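Local coordinates for nitrate regulatory protein (Klebsiella oxytoca, PDB 4AKK), which binds the nasF operon leader RNA and brings about transcription antitermination of the nasFEDCBA operon in response to nitrate and nitrite, at the interface of chains A and B. Sequence-based numbering; all coordinates share one arbitrary frame. Chains: chain A/B, Nitrate regulatory protein.

Contact 1: the interface of chains A and B. Residues chain A 126-127, 129-130, 165; chain B 331-332, 335, 339.
B:Leu335 lies against A:Trp126, A:Arg127 and A:Cys130, at the centre of an apolar seam between two helices. Helix 122-134 of chain A packs here on helix 331-339 of chain B, and A:His165 of helix 152-167 joins at one end.

The first kind of contact is leucine against backbone and indole. In B:Leu335, CG stands anti to the backbone N (chi1 -178°), which carries both methyls toward chain A. CD1 rests on the main chain of A:Trp126, 3.4 Å from its carbonyl O. The same methyl touches CB of A:Trp126 and CB of A:Cys130. CA of B:Leu335 lies just beyond the rim of the indole and raised from the ring plane, 4.0 Å from CE3 of A:Trp126. The two side chains run past each other in opposite directions.

The second kind is methyl against guanidinium. The chain of A:Arg127 bends at chi2 (-67°), and one face of its flat end turns to chain B. CD2 of B:Leu335 sits beneath that face near NH1, 3.7 Å from CZ of A:Arg127. CD1 of B:Leu339 lies under the same face but 3.6 Å from NE of A:Arg127. The arginine thus contributes a flat surface to an apolar patch.

The third kind involves the isoleucine, the cysteine and the imidazole. B:Ile331 reaches out with an extended chain, and its CD1 comes 3.9 Å from CA of A:Cys130. Its other branch, CG2, meets the cysteine SG at 4.0 Å. Within chain A, that sulfur stands 3.5 Å above the plane of the A:His165 ring, toward its rim. CE1 of the same imidazole touches CB of B:Ala332 at 3.9 Å.

The patch fits the helix of one chain to the nitrate-sensing NIT region of the other. It probably helps hold the two copies together, if the deposited pair is the working dimer.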
loop_
_atom_site.group_PDB
_atom_site.type_symbol
_atom_site.label_atom_id
_atom_site.label_comp_id
_atom_site.label_asym_id
_atom_site.label_seq_id
_atom_site.Cartn_x
_atom_site.Cartn_y
_atom_site.Cartn_z
ATOM N N TRP A 126 4.515 -20.078 -3.733
ATOM C CA TRP A 126 4.500 -19.519 -5.088
ATOM C C TRP A 126 5.732 -18.640 -5.355
ATOM O O TRP A 126 6.339 -18.722 -6.420
ATOM C CB TRP A 126 3.213 -18.730 -5.344
ATOM C CG TRP A 126 2.072 -19.564 -5.856
ATOM C CD1 TRP A 126 1.209 -20.321 -5.114
ATOM C CD2 TRP A 126 1.656 -19.707 -7.221
ATOM N NE1 TRP A 126 0.286 -20.930 -5.932
ATOM C CE2 TRP A 126 0.538 -20.569 -7.230
ATOM C CE3 TRP A 126 2.119 -19.191 -8.437
ATOM C CZ2 TRP A 126 -0.127 -20.928 -8.410
ATOM C CZ3 TRP A 126 1.455 -19.547 -9.609
ATOM C CH2 TRP A 126 0.346 -20.408 -9.583
ATOM N N ARG A 127 6.096 -17.804 -4.387
ATOM C CA ARG A 127 7.252 -16.930 -4.549
ATOM C C ARG A 127 8.511 -17.763 -4.732
ATOM O O ARG A 127 9.325 -17.507 -5.619
ATOM C CB ARG A 127 7.422 -16.015 -3.333
ATOM C CG ARG A 127 6.359 -14.941 -3.195
ATOM C CD ARG A 127 6.431 -13.897 -4.307
ATOM N NE ARG A 127 5.485 -12.805 -4.065
ATOM C CZ ARG A 127 5.205 -11.838 -4.936
ATOM N NH1 ARG A 127 5.795 -11.813 -6.126
ATOM N NH2 ARG A 127 4.320 -10.898 -4.622
ATOM N N ALA A 129 8.715 -20.981 -5.678
ATOM C CA ALA A 129 8.673 -21.711 -6.948
ATOM C C ALA A 129 9.138 -20.823 -8.094
ATOM O O ALA A 129 9.907 -21.246 -8.945
ATOM C CB ALA A 129 7.271 -22.261 -7.232
ATOM N N CYS A 130 8.662 -19.584 -8.102
ATOM C CA CYS A 130 9.015 -18.628 -9.149
ATOM C C CYS A 130 10.523 -18.392 -9.184
ATOM O O CYS A 130 11.155 -18.510 -10.235
ATOM C CB CYS A 130 8.283 -17.311 -8.899
ATOM S SG CYS A 130 8.156 -16.196 -10.309
ATOM N N HIS A 165 13.007 -11.948 -8.440
ATOM C CA HIS A 165 12.202 -13.028 -7.877
ATOM C C HIS A 165 12.764 -13.555 -6.560
ATOM O O HIS A 165 12.015 -14.007 -5.703
ATOM C CB HIS A 165 12.031 -14.158 -8.881
ATOM C CG HIS A 165 11.229 -13.760 -10.076
ATOM N ND1 HIS A 165 10.003 -13.196 -10.172
ATOM C CD2 HIS A 165 11.697 -13.881 -11.367
ATOM C CE1 HIS A 165 9.749 -13.005 -11.506
ATOM N NE2 HIS A 165 10.784 -13.429 -12.206
ATOM N N ILE B 331 5.278 -17.991 -15.646
ATOM C CA ILE B 331 5.049 -18.214 -14.223
ATOM C C ILE B 331 4.888 -16.914 -13.423
ATOM O O ILE B 331 4.144 -16.876 -12.442
ATOM C CB ILE B 331 6.169 -19.090 -13.614
ATOM C CG1 ILE B 331 5.786 -19.562 -12.208
ATOM C CG2 ILE B 331 7.502 -18.343 -13.623
ATOM C CD1 ILE B 331 6.758 -20.561 -11.620
ATOM N N ALA B 332 5.569 -15.852 -13.848
ATOM C CA ALA B 332 5.431 -14.550 -13.197
ATOM C C ALA B 332 4.054 -13.934 -13.438
ATOM O O ALA B 332 3.447 -13.357 -12.532
ATOM C CB ALA B 332 6.524 -13.596 -13.668
ATOM N N LEU B 335 1.695 -15.769 -11.359
ATOM C CA LEU B 335 1.865 -15.502 -9.929
ATOM C C LEU B 335 1.064 -14.287 -9.463
ATOM O O LEU B 335 0.422 -14.330 -8.414
ATOM C CB LEU B 335 3.354 -15.355 -9.568
ATOM C CG LEU B 335 3.622 -15.112 -8.076
ATOM C CD1 LEU B 335 4.831 -15.886 -7.562
ATOM C CD2 LEU B 335 3.757 -13.620 -7.787
ATOM N N LEU B 339 -1.683 -14.414 -6.666
ATOM C CA LEU B 339 -1.480 -13.716 -5.391
ATOM C C LEU B 339 -2.233 -12.377 -5.272
ATOM O O LEU B 339 -2.520 -11.917 -4.164
ATOM C CB LEU B 339 0.013 -13.487 -5.120
ATOM C CG LEU B 339 0.961 -14.692 -5.102
ATOM C CD1 LEU B 339 2.218 -14.371 -4.301
ATOM C CD2 LEU B 339 0.275 -15.919 -4.534
#

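Contact 2: the interface of chains A and B. Residues chain A 413, 416; chain B 377, 395, 410, 413, 417.
A:Leu416 inserts between B:Trp417, B:Met395, B:Leu410 and B:Leu377. At its base, CB of A:Leu416 meets the edge of the B:Trp417 indole, in the ring plane, 3.4 Å from CZ2. Next, CG stands anti to the carbonyl carbon (chi1 -75°) and turns to B:Met395. The methionine bends at chi3 (-75°) and sets its CE 3.9 Å from that CG.

The tip then forks. CD1 rises off the ring plane beyond the same edge, 3.6 Å from CZ2 of B:Trp417, and also meets CD1 of B:Leu410 at 3.8 Å. CD2 touches CD2 of B:Leu377, likewise at 3.8 Å, and lies near the methionine CE. The leucine crosses each of these four side chains at about a right angle. B:Leu410 also supports the indole from within its own chain, with CD1 over one face toward the rim.

A:Val413 lies beside this socket. Its CG1 points at the backbone of B:Leu410, 3.8 Å from N. Its CG2 meets CG2 of B:Val413 at 4.1 Å, a like-with-like contact across the two-fold.

Helices 360-380, 385-399 and 403-412 of chain B all supply walls. The site thus seats a segment near the C-terminus of one chain in the RNA-binding ANTAR domain of the other, and probably helps pair the two ANTAR domains.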
loop_
_atom_site.group_PDB
_atom_site.type_symbol
_atom_site.label_atom_id
_atom_site.label_comp_id
_atom_site.label_asym_id
_atom_site.label_seq_id
_atom_site.Cartn_x
_atom_site.Cartn_y
_atom_site.Cartn_z
ATOM N N VAL A 413 -2.805 19.806 -10.702
ATOM C CA VAL A 413 -3.109 21.204 -10.425
ATOM C C VAL A 413 -3.052 22.117 -11.656
ATOM O O VAL A 413 -3.041 23.343 -11.524
ATOM C CB VAL A 413 -2.141 21.784 -9.372
ATOM C CG1 VAL A 413 -2.184 20.977 -8.086
ATOM C CG2 VAL A 413 -0.737 21.841 -9.930
ATOM N N LEU A 416 -4.538 25.503 -12.444
ATOM C CA LEU A 416 -3.955 26.730 -11.914
ATOM C C LEU A 416 -3.138 27.489 -12.958
ATOM O O LEU A 416 -3.055 28.716 -12.917
ATOM C CB LEU A 416 -3.080 26.421 -10.705
ATOM C CG LEU A 416 -3.832 26.088 -9.423
ATOM C CD1 LEU A 416 -2.857 25.625 -8.363
ATOM C CD2 LEU A 416 -4.590 27.304 -8.953
ATOM N N LEU B 377 -1.661 29.931 -2.745
ATOM C CA LEU B 377 -2.675 30.528 -3.600
ATOM C C LEU B 377 -2.936 31.963 -3.174
ATOM O O LEU B 377 -3.208 32.825 -4.003
ATOM C CB LEU B 377 -3.976 29.721 -3.555
ATOM C CG LEU B 377 -3.927 28.299 -4.118
ATOM C CD1 LEU B 377 -5.298 27.652 -4.056
ATOM C CD2 LEU B 377 -3.410 28.310 -5.538
ATOM N N MET B 395 -10.754 21.768 -7.066
ATOM C CA MET B 395 -9.796 20.885 -7.740
ATOM C C MET B 395 -9.905 19.432 -7.248
ATOM O O MET B 395 -9.769 18.493 -8.024
ATOM C CB MET B 395 -8.365 21.410 -7.585
ATOM C CG MET B 395 -7.915 22.349 -8.708
ATOM S SD MET B 395 -6.227 22.993 -8.515
ATOM C CE MET B 395 -6.519 24.197 -7.239
ATOM N N LEU B 410 0.236 20.591 -5.157
ATOM C CA LEU B 410 0.607 21.999 -5.308
ATOM C C LEU B 410 1.961 22.299 -4.665
ATOM O O LEU B 410 2.761 23.065 -5.203
ATOM C CB LEU B 410 -0.461 22.902 -4.681
ATOM C CG LEU B 410 -0.277 24.420 -4.804
ATOM C CD1 LEU B 410 0.145 24.817 -6.209
ATOM C CD2 LEU B 410 -1.557 25.159 -4.397
ATOM N N VAL B 413 5.178 21.024 -6.745
ATOM C CA VAL B 413 5.580 21.733 -7.954
ATOM C C VAL B 413 5.627 23.235 -7.727
ATOM O O VAL B 413 5.493 24.021 -8.657
ATOM C CB VAL B 413 4.632 21.436 -9.128
ATOM C CG1 VAL B 413 4.596 19.948 -9.407
ATOM C CG2 VAL B 413 3.247 21.957 -8.819
ATOM N N TRP B 417 5.898 28.309 -9.306
ATOM C CA TRP B 417 5.095 29.477 -8.930
ATOM C C TRP B 417 5.931 30.728 -8.660
ATOM O O TRP B 417 7.162 30.683 -8.660
ATOM C CB TRP B 417 4.212 29.159 -7.718
ATOM C CG TRP B 417 2.790 28.825 -8.084
ATOM C CD1 TRP B 417 1.662 29.485 -7.681
ATOM C CD2 TRP B 417 2.347 27.761 -8.939
ATOM N NE1 TRP B 417 0.546 28.892 -8.223
ATOM C CE2 TRP B 417 0.939 27.834 -9.001
ATOM C CE3 TRP B 417 3.002 26.753 -9.655
ATOM C CZ2 TRP B 417 0.178 26.936 -9.752
ATOM C CZ3 TRP B 417 2.243 25.861 -10.401
ATOM C CH2 TRP B 417 0.848 25.960 -10.442
#

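Contact 1 and contact 2 lie about 42 Å apart, between the centres of their C-alpha atoms, and share no residue or helix. Both join chain A to chain B, and two-fold symmetry gives each a twin with the chains exchanged. Contact 1 involves the sensing region, and contact 2 the RNA-binding ANTAR domains. Helix 341-358 follows the chain B helix of contact 1 and leads to helix 360-380, which takes part in contact 2. In the deposited pair the chains meet at both sensor and effector levels. The NIT nitrate receptor is coupled to the ANTAR effector; the structure alone does not show whether these contacts carry the signal.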